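Local coordinates for protein VESB protease (Vibrio cholerae, PDB 4LK4) that is probably a secreted serine endopeptidase of the trypsin-like S1 family, cleaving peptide bonds in other proteins outside the bacterial cell, at residues Y73-S78 with A138-T143; E157-L162 with V204-R209; I241-N246 with R341-I346; F268-L273 with F329-S334. The protein carries 1 engineered substitution. All blocks are in the same frame, centred on the assembly; numbering follows the deposited sequence.

Contact 1 (Y73-S78 with A138-T143); sequences YDLNNS and AGWGIT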
loop_
_atom_site.group_PDB
_atom_site.type_symbol
_atom_site.label_atom_id
_atom_site.label_comp_id
_atom_site.label_asym_id
_atom_site.label_seq_id
_atom_site.Cartn_x
_atom_site.Cartn_y
_atom_site.Cartn_z
ATOM N N TYR A 73 -10.149 17.781 -1.284
ATOM C CA TYR A 73 -9.390 18.981 -1.599
ATOM C C TYR A 73 -9.283 19.917 -0.397
ATOM O O TYR A 73 -8.204 20.098 0.142
ATOM C CB TYR A 73 -9.992 19.685 -2.795
ATOM C CG TYR A 73 -9.286 20.957 -3.105
ATOM C CD1 TYR A 73 -8.076 20.935 -3.775
ATOM C CD2 TYR A 73 -9.792 22.173 -2.699
ATOM C CE1 TYR A 73 -7.409 22.101 -4.061
ATOM C CE2 TYR A 73 -9.111 23.355 -2.948
ATOM C CZ TYR A 73 -7.927 23.303 -3.641
ATOM O OH TYR A 73 -7.219 24.439 -3.920
ATOM N N ASP A 74 -10.386 20.514 0.019
ATOM C CA ASP A 74 -10.461 21.292 1.283
ATOM C C ASP A 74 -10.984 20.335 2.336
ATOM O O ASP A 74 -12.168 19.957 2.320
ATOM C CB ASP A 74 -11.414 22.457 1.137
ATOM C CG ASP A 74 -11.635 23.251 2.444
ATOM O OD1 ASP A 74 -11.187 22.768 3.514
ATOM O OD2 ASP A 74 -12.298 24.356 2.359
ATOM N N LEU A 75 -10.117 19.921 3.253
ATOM C CA LEU A 75 -10.531 18.876 4.195
ATOM C C LEU A 75 -11.706 19.301 5.082
ATOM O O LEU A 75 -12.409 18.443 5.592
ATOM C CB LEU A 75 -9.350 18.372 5.037
ATOM C CG LEU A 75 -8.239 17.703 4.221
ATOM C CD1 LEU A 75 -6.963 17.636 4.994
ATOM C CD2 LEU A 75 -8.611 16.316 3.811
ATOM N N ASN A 76 -11.918 20.602 5.252
ATOM C CA ASN A 76 -13.051 21.109 6.013
ATOM C C ASN A 76 -14.388 21.144 5.256
ATOM O O ASN A 76 -15.404 21.586 5.805
ATOM C CB ASN A 76 -12.738 22.516 6.524
ATOM C CG ASN A 76 -12.092 22.521 7.879
ATOM O OD1 ASN A 76 -12.176 21.558 8.632
ATOM N ND2 ASN A 76 -11.445 23.612 8.202
ATOM N N ASN A 77 -14.382 20.723 3.999
ATOM C CA ASN A 77 -15.562 20.779 3.180
ATOM C C ASN A 77 -16.002 19.366 2.885
ATOM O O ASN A 77 -15.537 18.767 1.906
ATOM C CB ASN A 77 -15.231 21.518 1.883
ATOM C CG ASN A 77 -16.453 21.718 0.969
ATOM O OD1 ASN A 77 -17.449 20.989 1.046
ATOM N ND2 ASN A 77 -16.365 22.713 0.098
ATOM N N SER A 78 -16.900 18.830 3.711
ATOM C CA SER A 78 -17.296 17.422 3.584
ATOM C C SER A 78 -18.131 17.116 2.330
ATOM O O SER A 78 -18.426 15.984 2.059
ATOM C CB SER A 78 -18.013 16.938 4.848
ATOM O OG SER A 78 -19.277 17.559 4.978
ATOM N N ALA A 138 1.934 15.857 -4.457
ATOM C CA ALA A 138 0.716 16.486 -3.964
ATOM C C ALA A 138 0.338 15.924 -2.609
ATOM O O ALA A 138 0.519 14.744 -2.341
ATOM C CB ALA A 138 -0.424 16.314 -4.953
ATOM N N GLY A 139 -0.167 16.794 -1.748
ATOM C CA GLY A 139 -0.636 16.379 -0.449
ATOM C C GLY A 139 -0.809 17.563 0.464
ATOM O O GLY A 139 -0.549 18.708 0.062
ATOM N N TRP A 140 -1.190 17.273 1.707
ATOM C CA TRP A 140 -1.478 18.304 2.693
ATOM C C TRP A 140 -0.245 18.769 3.517
ATOM O O TRP A 140 -0.187 19.932 4.030
ATOM C CB TRP A 140 -2.663 17.884 3.549
ATOM C CG TRP A 140 -3.977 17.936 2.765
ATOM C CD1 TRP A 140 -4.888 18.972 2.735
ATOM C CD2 TRP A 140 -4.530 16.903 1.943
ATOM N NE1 TRP A 140 -5.942 18.645 1.914
ATOM C CE2 TRP A 140 -5.749 17.384 1.423
ATOM C CE3 TRP A 140 -4.095 15.626 1.567
ATOM C CZ2 TRP A 140 -6.546 16.628 0.557
ATOM C CZ3 TRP A 140 -4.903 14.870 0.698
ATOM C CH2 TRP A 140 -6.107 15.373 0.212
ATOM N N GLY A 141 0.798 17.969 3.541
ATOM C CA GLY A 141 2.002 18.375 4.295
ATOM C C GLY A 141 2.960 19.425 3.715
ATOM O O GLY A 141 3.924 19.811 4.399
ATOM N N ILE A 142 2.760 19.884 2.476
ATOM C CA ILE A 142 3.890 20.461 1.730
ATOM C C ILE A 142 4.346 21.824 2.267
ATOM O O ILE A 142 3.531 22.694 2.496
ATOM C CB ILE A 142 3.627 20.467 0.220
ATOM C CG1 ILE A 142 3.382 19.009 -0.225
ATOM C CG2 ILE A 142 4.815 21.080 -0.525
ATOM C CD1 ILE A 142 2.918 18.840 -1.647
ATOM N N THR A 143 5.665 21.968 2.445
ATOM C CA THR A 143 6.295 22.985 3.318
ATOM C C THR A 143 7.533 23.657 2.676
ATOM O O THR A 143 8.591 23.042 2.499
ATOM C CB THR A 143 6.673 22.351 4.711
ATOM O OG1 THR A 143 5.485 21.979 5.402
ATOM C CG2 THR A 143 7.439 23.313 5.610
#
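Leu75 lies across one face of the Trp140 indole, while the carbonyl of Tyr73 meets the edge of the same ring. Leu75 CD1 stands over the five-membered ring, 3.5 Å from its centroid and only 17° off the normal, a CH-pi contact. The branch spreads along the indole: Leu75 CG approaches Trp140 NE1 (3.4 Å), and Leu75 CD2 reaches Trp140 CZ2 on the six-membered side (3.9 Å). Both side chains hold CG beside their own backbone N (chi1 -63° for Leu75), which sends them towards each other out of two loops. At the rim, Trp140 NE1 donates to Tyr73 O at 3.2 Å with an N-H...O angle of 149°, the oxygen lying slightly out of the ring plane. Pro153 O is a second, weak acceptor for NE1. Next to Leu75 the chain forms a type I turn from Asp74 to Asn77, and Asp74 OD1 takes the backbone N-H of Asn76 (2.9 Å) in an Asx turn. In this trypsin-like domain the indole thus joins two loops in two ways: its buried N-H is held by main-chain oxygen, and its face is covered by an aliphatic branch.

Contact 2 (E157-L162 with V204-R209); sequences EVDVDL and VVKTGR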
loop_
_atom_site.group_PDB
_atom_site.type_symbol
_atom_site.label_atom_id
_atom_site.label_comp_id
_atom_site.label_asym_id
_atom_site.label_seq_id
_atom_site.Cartn_x
_atom_site.Cartn_y
_atom_site.Cartn_z
ATOM N N GLU A 157 0.509 21.338 -3.817
ATOM C CA GLU A 157 1.370 20.681 -4.775
ATOM C C GLU A 157 2.711 21.399 -4.831
ATOM O O GLU A 157 2.822 22.524 -4.388
ATOM C CB GLU A 157 0.709 20.589 -6.155
ATOM C CG GLU A 157 0.111 21.882 -6.695
ATOM C CD GLU A 157 -0.350 21.783 -8.144
ATOM O OE1 GLU A 157 0.016 20.792 -8.803
ATOM O OE2 GLU A 157 -1.067 22.679 -8.646
ATOM N N VAL A 158 3.737 20.726 -5.326
ATOM C CA VAL A 158 5.037 21.344 -5.537
ATOM C C VAL A 158 5.837 20.550 -6.567
ATOM O O VAL A 158 5.680 19.326 -6.705
ATOM C CB VAL A 158 5.818 21.443 -4.217
ATOM C CG1 VAL A 158 6.127 20.062 -3.664
ATOM C CG2 VAL A 158 7.090 22.280 -4.370
ATOM N N ASP A 159 6.691 21.230 -7.300
ATOM C CA ASP A 159 7.545 20.539 -8.240
ATOM C C ASP A 159 8.864 20.159 -7.593
ATOM O O ASP A 159 9.372 20.856 -6.727
ATOM C CB ASP A 159 7.753 21.361 -9.498
ATOM C CG ASP A 159 6.559 21.267 -10.459
ATOM O OD1 ASP A 159 5.731 20.325 -10.323
ATOM O OD2 ASP A 159 6.465 22.110 -11.378
ATOM N N VAL A 160 9.374 19.012 -8.021
ATOM C CA VAL A 160 10.638 18.492 -7.577
ATOM C C VAL A 160 11.309 17.889 -8.787
ATOM O O VAL A 160 10.636 17.486 -9.723
ATOM C CB VAL A 160 10.440 17.399 -6.502
ATOM C CG1 VAL A 160 9.791 17.980 -5.269
ATOM C CG2 VAL A 160 9.587 16.262 -7.017
ATOM N N ASP A 161 12.630 17.808 -8.751
ATOM C CA ASP A 161 13.422 17.181 -9.839
ATOM C C ASP A 161 13.931 15.783 -9.483
ATOM O O ASP A 161 14.439 15.562 -8.380
ATOM C CB ASP A 161 14.641 18.042 -10.160
ATOM C CG ASP A 161 14.297 19.281 -10.957
ATOM O OD1 ASP A 161 13.111 19.475 -11.324
ATOM O OD2 ASP A 161 15.232 20.074 -11.228
ATOM N N LEU A 162 13.855 14.855 -10.432
ATOM C CA LEU A 162 14.442 13.520 -10.249
ATOM C C LEU A 162 15.952 13.638 -10.046
ATOM O O LEU A 162 16.589 14.385 -10.742
ATOM C CB LEU A 162 14.132 12.631 -11.449
ATOM C CG LEU A 162 14.444 11.130 -11.367
ATOM C CD1 LEU A 162 13.842 10.427 -10.149
ATOM C CD2 LEU A 162 13.978 10.464 -12.659
ATOM N N VAL A 204 3.982 12.433 -9.489
ATOM C CA VAL A 204 3.605 12.111 -10.848
ATOM C C VAL A 204 4.580 12.755 -11.805
ATOM O O VAL A 204 5.181 13.771 -11.486
ATOM C CB VAL A 204 2.168 12.617 -11.161
ATOM C CG1 VAL A 204 1.188 12.128 -10.107
ATOM C CG2 VAL A 204 2.100 14.125 -11.223
ATOM N N VAL A 205 4.719 12.197 -12.998
ATOM C CA VAL A 205 5.566 12.817 -14.031
ATOM C C VAL A 205 4.848 14.085 -14.463
ATOM O O VAL A 205 3.675 14.039 -14.843
ATOM C CB VAL A 205 5.780 11.886 -15.238
ATOM C CG1 VAL A 205 6.776 12.479 -16.213
ATOM C CG2 VAL A 205 6.285 10.525 -14.780
ATOM N N LYS A 206 5.535 15.227 -14.408
ATOM C CA LYS A 206 4.888 16.508 -14.663
ATOM C C LYS A 206 4.229 16.554 -16.046
ATOM O O LYS A 206 3.087 17.002 -16.148
ATOM C CB LYS A 206 5.867 17.654 -14.472
ATOM C CG LYS A 206 5.289 19.026 -14.785
ATOM C CD LYS A 206 6.137 20.093 -14.115
ATOM C CE LYS A 206 5.658 21.504 -14.453
ATOM N NZ LYS A 206 4.639 21.955 -13.452
ATOM N N THR A 207 4.924 16.083 -17.083
ATOM C CA THR A 207 4.292 15.890 -18.392
ATOM C C THR A 207 3.712 14.474 -18.497
ATOM O O THR A 207 4.461 13.504 -18.477
ATOM C CB THR A 207 5.295 16.095 -19.558
ATOM O OG1 THR A 207 6.041 17.296 -19.349
ATOM C CG2 THR A 207 4.562 16.202 -20.890
ATOM N N GLY A 208 2.391 14.356 -18.623
ATOM C CA GLY A 208 1.717 13.042 -18.713
ATOM C C GLY A 208 0.979 12.639 -17.440
ATOM O O GLY A 208 -0.031 11.941 -17.489
ATOM N N ARG A 209 1.484 13.067 -16.287
ATOM C CA ARG A 209 0.769 12.911 -15.004
ATOM C C ARG A 209 0.707 11.490 -14.472
ATOM O O ARG A 209 -0.050 11.227 -13.549
ATOM C CB ARG A 209 -0.682 13.431 -15.070
ATOM C CG ARG A 209 -0.907 14.740 -15.802
ATOM C CD ARG A 209 -0.038 15.859 -15.277
ATOM N NE ARG A 209 -0.395 16.241 -13.915
ATOM C CZ ARG A 209 0.193 17.233 -13.254
ATOM N NH1 ARG A 209 1.171 17.956 -13.832
ATOM N NH2 ARG A 209 -0.197 17.505 -12.014
HETATM O O HOH W 1 0.169 20.337 -11.252
#
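A salt bridge between Asp159 and Lys206 spans the two segments. Lys206 NZ donates to Asp159 OD2 at 2.8 Å and comes in on the syn lone pair, the side of the other oxygen. The lysine chain is extended as far as CE and then bends at its last torsion (chi4 90°), so that it crosses the aspartate at about a right angle and lays CE 3.2 Å from Asp159 OD2. The carboxylate has further hydrogen bonds: Ile11 N reaches OD2, and Thr136 OG1 meets OD1. A second group of interactions is water-mediated. One water accepts from Arg209 NH2 (3.0 Å) and lies beside Glu157 OE1, at a distance too short to be trusted in detail. Within the turn at 206-209, Arg209 N bonds to Val205 O (2.8 Å), and Arg209 NH1 returns to Lys206 O on a lone pair in the carbonyl plane (3.2 Å). Val204 CG2 touches one face of the guanidinium. The turn connects strands 202-205 and 211-216 as a beta hairpin. Strand 134-139 runs between 156-162 and 202-205, pairing antiparallel with both, and the salt bridge therefore passes over a whole intervening strand of the trypsin-fold sheet.

Contact 3 (I241-N246 with R341-I346); sequences ITKHTN and RATSRI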
loop_
_atom_site.group_PDB
_atom_site.type_symbol
_atom_site.label_atom_id
_atom_site.label_comp_id
_atom_site.label_asym_id
_atom_site.label_seq_id
_atom_site.Cartn_x
_atom_site.Cartn_y
_atom_site.Cartn_z
ATOM N N ILE A 241 1.261 -4.550 -7.132
ATOM C CA ILE A 241 0.015 -3.795 -7.069
ATOM C C ILE A 241 -1.111 -4.563 -7.736
ATOM O O ILE A 241 -2.196 -4.658 -7.207
ATOM C CB ILE A 241 0.160 -2.407 -7.735
ATOM C CG1 ILE A 241 1.103 -1.555 -6.892
ATOM C CG2 ILE A 241 -1.196 -1.701 -7.857
ATOM C CD1 ILE A 241 1.708 -0.395 -7.625
ATOM N N THR A 242 -0.832 -5.100 -8.913
ATOM C CA THR A 242 -1.807 -5.886 -9.650
ATOM C C THR A 242 -2.271 -7.053 -8.809
ATOM O O THR A 242 -3.459 -7.328 -8.732
ATOM C CB THR A 242 -1.183 -6.388 -10.941
ATOM O OG1 THR A 242 -0.874 -5.254 -11.744
ATOM C CG2 THR A 242 -2.120 -7.348 -11.692
ATOM N N LYS A 243 -1.325 -7.715 -8.159
ATOM C CA LYS A 243 -1.633 -8.876 -7.329
ATOM C C LYS A 243 -2.537 -8.517 -6.148
ATOM O O LYS A 243 -3.352 -9.344 -5.741
ATOM C CB LYS A 243 -0.348 -9.551 -6.840
ATOM C CG LYS A 243 -0.566 -10.466 -5.640
ATOM C CD LYS A 243 0.658 -11.283 -5.228
ATOM C CE LYS A 243 0.418 -11.894 -3.858
ATOM N NZ LYS A 243 1.409 -12.938 -3.515
ATOM N N HIS A 244 -2.431 -7.291 -5.616
ATOM C CA HIS A 244 -3.241 -6.907 -4.466
ATOM C C HIS A 244 -4.419 -5.991 -4.793
ATOM O O HIS A 244 -5.028 -5.437 -3.892
ATOM C CB HIS A 244 -2.350 -6.339 -3.380
ATOM C CG HIS A 244 -1.414 -7.351 -2.811
ATOM N ND1 HIS A 244 -0.161 -7.582 -3.340
ATOM C CD2 HIS A 244 -1.560 -8.232 -1.787
ATOM C CE1 HIS A 244 0.419 -8.576 -2.682
ATOM N NE2 HIS A 244 -0.404 -8.979 -1.728
ATOM N N THR A 245 -4.769 -5.868 -6.074
ATOM C CA THR A 245 -5.969 -5.131 -6.497
ATOM C C THR A 245 -6.773 -6.023 -7.431
ATOM O O THR A 245 -7.362 -5.570 -8.416
ATOM C CB THR A 245 -5.576 -3.848 -7.239
ATOM O OG1 THR A 245 -4.719 -4.175 -8.348
ATOM C CG2 THR A 245 -4.861 -2.847 -6.300
ATOM N N ASN A 246 -6.799 -7.313 -7.098
ATOM C CA ASN A 246 -7.250 -8.369 -7.992
ATOM C C ASN A 246 -8.590 -8.978 -7.548
ATOM O O ASN A 246 -8.942 -10.097 -7.930
ATOM C CB ASN A 246 -6.147 -9.428 -8.014
ATOM C CG ASN A 246 -6.084 -10.200 -9.314
ATOM O OD1 ASN A 246 -6.796 -9.909 -10.272
ATOM N ND2 ASN A 246 -5.244 -11.228 -9.334
ATOM N N ARG A 341 -3.343 -15.399 -6.333
ATOM C CA ARG A 341 -2.607 -15.884 -5.186
ATOM C C ARG A 341 -2.843 -14.916 -4.062
ATOM O O ARG A 341 -2.706 -13.716 -4.243
ATOM C CB ARG A 341 -1.106 -15.965 -5.493
ATOM C CG ARG A 341 -0.744 -17.016 -6.547
ATOM C CD ARG A 341 0.735 -17.007 -6.915
ATOM N NE ARG A 341 1.074 -18.012 -7.927
ATOM C CZ ARG A 341 1.612 -19.211 -7.681
ATOM N NH1 ARG A 341 1.894 -19.622 -6.450
ATOM N NH2 ARG A 341 1.870 -20.021 -8.689
ATOM N N ALA A 342 -3.213 -15.433 -2.909
ATOM C CA ALA A 342 -3.231 -14.676 -1.696
ATOM C C ALA A 342 -2.109 -15.210 -0.829
ATOM O O ALA A 342 -2.021 -16.427 -0.576
ATOM C CB ALA A 342 -4.552 -14.849 -0.986
ATOM N N THR A 343 -1.274 -14.288 -0.354
ATOM C CA THR A 343 -0.165 -14.608 0.539
ATOM C C THR A 343 -0.451 -13.983 1.902
ATOM O O THR A 343 -0.553 -12.772 2.026
ATOM C CB THR A 343 1.152 -14.086 -0.062
ATOM O OG1 THR A 343 1.275 -14.583 -1.387
ATOM C CG2 THR A 343 2.341 -14.535 0.694
ATOM N N SER A 344 -0.607 -14.834 2.915
ATOM C CA SER A 344 -0.870 -14.400 4.289
ATOM C C SER A 344 0.309 -14.703 5.190
ATOM O O SER A 344 1.227 -15.395 4.785
ATOM C CB SER A 344 -2.090 -15.110 4.832
ATOM O OG SER A 344 -3.230 -14.798 4.062
ATOM N N ARG A 345 0.271 -14.176 6.411
ATOM C CA ARG A 345 1.385 -14.265 7.339
ATOM C C ARG A 345 0.869 -14.383 8.754
ATOM O O ARG A 345 -0.046 -13.697 9.143
ATOM C CB ARG A 345 2.257 -13.031 7.259
ATOM C CG ARG A 345 3.213 -12.869 8.439
ATOM C CD ARG A 345 4.187 -11.715 8.250
ATOM N NE ARG A 345 5.118 -12.031 7.179
ATOM C CZ ARG A 345 5.910 -11.152 6.568
ATOM N NH1 ARG A 345 5.914 -9.853 6.923
ATOM N NH2 ARG A 345 6.700 -11.565 5.573
ATOM N N ILE A 346 1.452 -15.293 9.507
ATOM C CA ILE A 346 1.210 -15.394 10.916
ATOM C C ILE A 346 2.536 -15.126 11.594
ATOM O O ILE A 346 3.576 -15.635 11.200
ATOM C CB ILE A 346 0.645 -16.765 11.307
ATOM C CG1 ILE A 346 0.262 -16.777 12.767
ATOM C CG2 ILE A 346 1.631 -17.898 11.035
ATOM C CD1 ILE A 346 -0.661 -17.912 13.097
HETATM O O HOH W 2 0.207 -10.717 0.422
#
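Lys243 reaches across to Thr343, tying the C-terminal helix of the trypsin-like fold to a strand of the Ig-like domain. Helix 238-243 ends here, and the chain soon enters the second domain, so the contact lies at the seam between the two. The close part is narrow. Lys243 NZ donates to Thr343 OG1 at 2.7 Å, the two side chains crossing at about a right angle, and Lys243 CE passes 3.6 Å from Arg341 O. The lysine can span the gap because its chain is extended beyond CG, which stands anti to the backbone N (chi1 162°). Thr343 OG1 is also bound to Glu330 OE2 on the adjacent strand; the other oxygen of that carboxylate, OE1, forms a salt bridge with Arg341 NH1. Lys243 itself forms a long, weak ion pair with Glu330, so one carboxylate holds the threonine and arginine directly and the lysine only weakly, and its negative charge probably steadies both cations. The outer part is looser. Arg341 turns its guanidinium away from the helix, leaving its NE 6.7 Å from Lys243 NZ, and it offers mainly backbone and CB to the lysine. On the other flank the link is indirect. The His244 ring carries Lys243 CG on one face, 3.5 Å above its plane, while His244 ND1 is held by Trp240 O. At the ring's edge, in its plane, a water lies 2.8 Å from His244 NE2 and donates to Thr343 O at 2.7 Å.

Contact 4 (F268-L273 with F329-S334); sequences FTYTNL and FELIFS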
loop_
_atom_site.group_PDB
_atom_site.type_symbol
_atom_site.label_atom_id
_atom_site.label_comp_id
_atom_site.label_asym_id
_atom_site.label_seq_id
_atom_site.Cartn_x
_atom_site.Cartn_y
_atom_site.Cartn_z
ATOM N N PHE A 268 -8.012 -17.258 9.026
ATOM C CA PHE A 268 -7.795 -16.308 7.925
ATOM C C PHE A 268 -8.908 -16.472 6.895
ATOM O O PHE A 268 -9.199 -17.589 6.492
ATOM C CB PHE A 268 -6.477 -16.585 7.217
ATOM C CG PHE A 268 -5.271 -16.209 7.999
ATOM C CD1 PHE A 268 -4.799 -17.022 8.974
ATOM C CD2 PHE A 268 -4.597 -15.041 7.731
ATOM C CE1 PHE A 268 -3.667 -16.694 9.687
ATOM C CE2 PHE A 268 -3.466 -14.701 8.443
ATOM C CZ PHE A 268 -2.991 -15.547 9.413
ATOM N N THR A 269 -9.513 -15.377 6.446
ATOM C CA THR A 269 -10.626 -15.483 5.507
ATOM C C THR A 269 -10.296 -14.907 4.141
ATOM O O THR A 269 -9.648 -13.860 4.027
ATOM C CB THR A 269 -11.893 -14.853 6.080
ATOM O OG1 THR A 269 -12.207 -15.526 7.301
ATOM C CG2 THR A 269 -13.067 -14.992 5.124
ATOM N N TYR A 270 -10.748 -15.636 3.121
ATOM C CA TYR A 270 -10.480 -15.394 1.699
ATOM C C TYR A 270 -11.834 -15.280 1.004
ATOM O O TYR A 270 -12.686 -16.163 1.148
ATOM C CB TYR A 270 -9.641 -16.550 1.121
ATOM C CG TYR A 270 -8.343 -16.687 1.878
ATOM C CD1 TYR A 270 -8.267 -17.470 3.032
ATOM C CD2 TYR A 270 -7.219 -15.969 1.496
ATOM C CE1 TYR A 270 -7.096 -17.546 3.772
ATOM C CE2 TYR A 270 -6.044 -16.048 2.222
ATOM C CZ TYR A 270 -5.991 -16.828 3.368
ATOM O OH TYR A 270 -4.831 -16.882 4.111
ATOM N N THR A 271 -12.037 -14.187 0.275
ATOM C CA THR A 271 -13.327 -13.867 -0.321
ATOM C C THR A 271 -13.179 -13.427 -1.777
ATOM O O THR A 271 -12.364 -12.548 -2.090
ATOM C CB THR A 271 -13.973 -12.717 0.447
ATOM O OG1 THR A 271 -13.917 -13.001 1.845
ATOM C CG2 THR A 271 -15.411 -12.526 0.021
ATOM N N ASN A 272 -13.974 -14.017 -2.660
ATOM C CA ASN A 272 -13.952 -13.668 -4.070
ATOM C C ASN A 272 -14.897 -12.511 -4.360
ATOM O O ASN A 272 -16.118 -12.692 -4.324
ATOM C CB ASN A 272 -14.373 -14.858 -4.905
ATOM C CG ASN A 272 -14.414 -14.558 -6.386
ATOM O OD1 ASN A 272 -13.628 -13.760 -6.890
ATOM N ND2 ASN A 272 -15.318 -15.231 -7.102
ATOM N N LEU A 273 -14.332 -11.340 -4.662
ATOM C CA LEU A 273 -15.122 -10.203 -5.077
ATOM C C LEU A 273 -15.276 -10.114 -6.599
ATOM O O LEU A 273 -15.928 -9.188 -7.080
ATOM C CB LEU A 273 -14.502 -8.904 -4.548
ATOM C CG LEU A 273 -14.327 -8.814 -3.029
ATOM C CD1 LEU A 273 -13.676 -7.510 -2.626
ATOM C CD2 LEU A 273 -15.658 -8.969 -2.325
ATOM N N PHE A 329 2.312 -18.074 4.068
ATOM C CA PHE A 329 1.710 -19.122 3.262
ATOM C C PHE A 329 0.789 -18.514 2.209
ATOM O O PHE A 329 0.261 -17.414 2.369
ATOM C CB PHE A 329 0.942 -20.109 4.139
ATOM C CG PHE A 329 -0.102 -19.457 4.984
ATOM C CD1 PHE A 329 0.227 -18.911 6.206
ATOM C CD2 PHE A 329 -1.406 -19.362 4.537
ATOM C CE1 PHE A 329 -0.732 -18.289 6.979
ATOM C CE2 PHE A 329 -2.372 -18.756 5.301
ATOM C CZ PHE A 329 -2.034 -18.208 6.526
ATOM N N GLU A 330 0.582 -19.278 1.157
ATOM C CA GLU A 330 -0.001 -18.820 -0.064
ATOM C C GLU A 330 -1.137 -19.758 -0.448
ATOM O O GLU A 330 -0.957 -20.990 -0.472
ATOM C CB GLU A 330 1.092 -18.872 -1.125
ATOM C CG GLU A 330 0.806 -18.119 -2.398
ATOM C CD GLU A 330 2.085 -17.574 -3.052
ATOM O OE1 GLU A 330 2.564 -18.192 -4.031
ATOM O OE2 GLU A 330 2.617 -16.532 -2.579
ATOM N N LEU A 331 -2.303 -19.200 -0.732
ATOM C CA LEU A 331 -3.373 -19.982 -1.330
ATOM C C LEU A 331 -3.486 -19.556 -2.783
ATOM O O LEU A 331 -3.506 -18.374 -3.073
ATOM C CB LEU A 331 -4.707 -19.772 -0.619
ATOM C CG LEU A 331 -4.996 -20.521 0.680
ATOM C CD1 LEU A 331 -4.133 -20.021 1.830
ATOM C CD2 LEU A 331 -6.471 -20.338 1.020
ATOM N N ILE A 332 -3.586 -20.536 -3.677
ATOM C CA ILE A 332 -3.629 -20.310 -5.110
ATOM C C ILE A 332 -4.980 -20.734 -5.682
ATOM O O ILE A 332 -5.487 -21.826 -5.370
ATOM C CB ILE A 332 -2.577 -21.168 -5.805
ATOM C CG1 ILE A 332 -1.237 -21.087 -5.080
ATOM C CG2 ILE A 332 -2.422 -20.726 -7.242
ATOM C CD1 ILE A 332 -0.261 -22.155 -5.529
ATOM N N PHE A 333 -5.528 -19.891 -6.551
ATOM C CA PHE A 333 -6.824 -20.135 -7.166
ATOM C C PHE A 333 -6.721 -19.979 -8.647
ATOM O O PHE A 333 -5.996 -19.119 -9.115
ATOM C CB PHE A 333 -7.865 -19.153 -6.691
ATOM C CG PHE A 333 -8.004 -19.095 -5.209
ATOM C CD1 PHE A 333 -7.172 -18.279 -4.455
ATOM C CD2 PHE A 333 -8.979 -19.838 -4.565
ATOM C CE1 PHE A 333 -7.307 -18.209 -3.083
ATOM C CE2 PHE A 333 -9.119 -19.771 -3.188
ATOM C CZ PHE A 333 -8.282 -18.948 -2.447
ATOM N N SER A 334 -7.440 -20.833 -9.368
ATOM C CA SER A 334 -7.558 -20.754 -10.808
ATOM C C SER A 334 -8.827 -20.004 -11.099
ATOM O O SER A 334 -9.794 -20.124 -10.345
ATOM C CB SER A 334 -7.697 -22.150 -11.402
ATOM O OG SER A 334 -6.665 -22.963 -10.946
#
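The face of the Phe268 ring receives the edge of Phe329: Phe329 CZ stands 3.8 Å above the plane, over the centre. With the planes at 90° and the centroids 5.2 Å apart, this is a T-shaped stack. A methyl group, not a ring, covers a face of Tyr270. Leu331 CD2 sits there 4.0 Å from the centroid and nearly along the normal, a CH-pi contact displaced towards the CD1-CE1 side. The second branch of Leu331, CD1, is shared, for it lies 4.0 Å from Tyr270 CZ and also in plane at the edge of Phe329. Phe329 can serve both aromatic neighbours because its CG is tucked between the backbone N and the carbonyl carbon (chi1 56°), a setting that swings the ring over towards the opposite strand. Its CE2 comes 3.3 Å from Tyr270 OH. That hydroxyl, the polar atom in this otherwise hydrocarbon group, is hydrogen-bonded to Ser344 OG, which gives it a polar partner in its buried place. All four touching residues are buried, and together they make up part of the hydrophobic interior of the Ig-like domain. The strand segments 268-272 and 329-334 run in nearly the same direction, at 23°, with their axes 10.6 Å apart, too far for backbone pairing. They face each other across the interior, as in the beta sandwich expected of an Ig-like domain, with strands 248-258 and 338-349 between them in sheet order. Ala342 of strand 338-349 touches Tyr270, and Tyr280 of strand 278-283 packs on Leu331.

Overall arrangement
The four contacts fall into two pairs on opposite sides of the chain's centre. Contacts 1 and 2, centres 18 Å apart, touch where Ile142 CG2 meets Val158 CG1 (3.6 Å). Trp140 N bonds to Asp198 of the segment that is Gly-Asp-Ser-Gly-Gly in S1 peptidases; alanine here stands in place of the catalytic serine, presumably the engineered substitution. Ile11, still preceded by Arg10, bonds through N to Asp159, consistent with an uncleaved zymogen; in activated relatives the new N-terminus pairs with the equivalent of Asp198. Contacts 3 and 4 touch, centres about 8 Å apart, and share Glu330. The centre of contact 3 is about 30 Å, and that of contact 4 about 37 Å, from those of contacts 1 and 2.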